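Local coordinates for protease (Penicillium cyclopium, PDB 5Z6O) that hydrolyses peptide bonds in protein substrates, as a subtilisin-type serine protease of the proteinase K kind, at the phenylmethanesulfonic acid site. Residues are numbered along the deposited sequence; one frame, centred on the assembly and turned at random.

The phenylmethanesulfonic acid site. Residues 73, 136-138, 162, 164-165, 226-229. With PMS (phenylmethanesulfonic acid), chain B.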
loop_
_atom_site.group_PDB
_atom_site.type_symbol
_atom_site.label_atom_id
_atom_site.label_comp_id
_atom_site.label_asym_id
_atom_site.label_seq_id
_atom_site.Cartn_x
_atom_site.Cartn_y
_atom_site.Cartn_z
ATOM N N HIS A 73 2.627 9.818 -8.481
ATOM C CA HIS A 73 2.269 8.485 -7.993
ATOM C C HIS A 73 2.620 8.320 -6.526
ATOM O O HIS A 73 1.845 7.721 -5.755
ATOM C CB HIS A 73 2.951 7.395 -8.814
ATOM C CG HIS A 73 2.145 6.990 -10.004
ATOM N ND1 HIS A 73 2.009 7.799 -11.108
ATOM C CD2 HIS A 73 1.366 5.904 -10.233
ATOM C CE1 HIS A 73 1.218 7.213 -11.989
ATOM N NE2 HIS A 73 0.809 6.064 -11.480
ATOM N N SER A 136 4.748 0.261 -4.583
ATOM C CA SER A 136 3.843 0.230 -5.730
ATOM C C SER A 136 4.631 0.348 -7.013
ATOM O O SER A 136 4.461 1.285 -7.760
ATOM C CB SER A 136 2.815 1.356 -5.624
ATOM O OG SER A 136 1.839 1.076 -4.621
ATOM N N LEU A 137 5.592 -0.531 -7.203
ATOM C CA LEU A 137 6.422 -0.554 -8.389
ATOM C C LEU A 137 6.848 -2.000 -8.580
ATOM O O LEU A 137 6.748 -2.826 -7.675
ATOM C CB LEU A 137 7.648 0.354 -8.265
ATOM C CG LEU A 137 8.542 0.104 -7.046
ATOM C CD1 LEU A 137 9.589 -0.979 -7.294
ATOM C CD2 LEU A 137 9.220 1.413 -6.607
ATOM N N GLY A 138 7.298 -2.311 -9.771
ATOM C CA GLY A 138 7.579 -3.704 -10.064
ATOM C C GLY A 138 8.341 -3.755 -11.360
ATOM O O GLY A 138 8.432 -2.766 -12.094
ATOM N N ALA A 162 2.683 -4.175 -5.027
ATOM C CA ALA A 162 1.771 -4.279 -6.159
ATOM C C ALA A 162 2.084 -5.527 -6.975
ATOM O O ALA A 162 3.250 -5.847 -7.244
ATOM C CB ALA A 162 1.882 -3.042 -7.042
ATOM N N GLY A 164 1.522 -6.030 -10.112
ATOM C CA GLY A 164 1.879 -5.732 -11.486
ATOM C C GLY A 164 0.650 -5.645 -12.381
ATOM O O GLY A 164 -0.453 -6.110 -12.041
ATOM N N ASN A 165 0.840 -5.014 -13.530
ATOM C CA ASN A 165 -0.271 -4.632 -14.398
ATOM C C ASN A 165 -0.220 -5.269 -15.786
ATOM O O ASN A 165 -0.750 -4.693 -16.729
ATOM C CB ASN A 165 -0.318 -3.113 -14.574
ATOM C CG ASN A 165 -0.405 -2.374 -13.255
ATOM O OD1 ASN A 165 -1.074 -2.815 -12.333
ATOM N ND2 ASN A 165 0.271 -1.249 -13.166
ATOM N N GLY A 226 -4.498 0.969 -11.131
ATOM C CA GLY A 226 -3.359 0.082 -11.207
ATOM C C GLY A 226 -3.253 -0.709 -9.930
ATOM O O GLY A 226 -3.876 -0.396 -8.922
ATOM N N THR A 227 -2.475 -1.789 -9.982
ATOM C CA THR A 227 -2.171 -2.458 -8.714
ATOM C C THR A 227 -1.350 -1.544 -7.798
ATOM O O THR A 227 -1.298 -1.787 -6.587
ATOM C CB THR A 227 -1.412 -3.768 -8.923
ATOM O OG1 THR A 227 -0.248 -3.529 -9.692
ATOM C CG2 THR A 227 -2.279 -4.826 -9.673
ATOM N N SER A 228 -0.728 -0.488 -8.357
ATOM C CA SER A 228 -0.124 0.554 -7.522
ATOM C C SER A 228 -1.122 1.169 -6.557
ATOM O O SER A 228 -0.727 1.660 -5.490
ATOM C CB SER A 228 0.475 1.692 -8.389
ATOM O OG SER A 228 1.586 1.204 -9.144
ATOM N N MET A 229 -2.393 1.263 -6.962
ATOM C CA MET A 229 -3.435 1.823 -6.106
ATOM C C MET A 229 -3.962 0.812 -5.095
ATOM O O MET A 229 -4.475 1.191 -4.036
ATOM C CB MET A 229 -4.599 2.308 -6.977
ATOM C CG MET A 229 -4.345 3.646 -7.716
ATOM S SD MET A 229 -3.018 3.566 -8.953
ATOM C CE MET A 229 -1.759 4.580 -8.229
HETATM C C PMS B . 2.879 1.440 -11.313
HETATM S S PMS B . 1.209 1.628 -10.628
HETATM C C1 PMS B . 3.318 -0.032 -11.289
HETATM C C2 PMS B . 2.941 -0.900 -10.270
HETATM C C3 PMS B . 3.366 -2.221 -10.282
HETATM C C4 PMS B . 4.167 -2.691 -11.311
HETATM C C5 PMS B . 4.547 -1.824 -12.324
HETATM C C6 PMS B . 4.114 -0.508 -12.321
HETATM O O2S PMS B . 0.552 2.895 -11.088
HETATM O O1S PMS B . 0.276 0.569 -11.134
HETATM O O HOH W 1 -1.385 4.736 -12.575
#
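Sulfonyl oxygen O1S of PMS sits in the oxyanion hole of this subtilisin-type active site, gripped by two hydrogen bonds. Asn165 ND2 donates at 2.7 Å to PMS O1S, nearly straight and almost within the amide plane, and Ser228 N, in the first turn of helix 227-245, gives a longer bond of 3.1 Å to PMS O1S. The helix start may add positive potential here. The inhibitor is covalently attached: the nucleophile oxygen, Ser228 OG, lies 1.6 Å from PMS S, so the serine is sulfonylated, although PMS is partly occupied and poorly ordered. Asn165 OD1 fixes the amide flip by accepting from Thr227 N in the carbonyl plane, on a lone pair, and from Thr227 OG1 above that plane. Thr227 OG1 occupies the crowded position between backbone N and carbonyl carbon (chi1 55°), where it also receives Gly164 N. An alanine in place of Asn165 would remove the side-chain amide and would probably weaken oxyanion stabilisation while leaving Thr227 less well tied down. The catalytic base His73 reaches the second sulfonyl oxygen through water 1, which lies in the ring plane at its edge, 2.8 Å from His73 NE2. The phenyl ring enters the S1 pocket between the backbone of Leu137 and Gly138 and that of Gly164, with Ala162 CB 3.7 Å from PMS C3. Behind the nucleophile, Ser136 OG bonds in plane to a lone pair of Ser228 O at 2.8 Å.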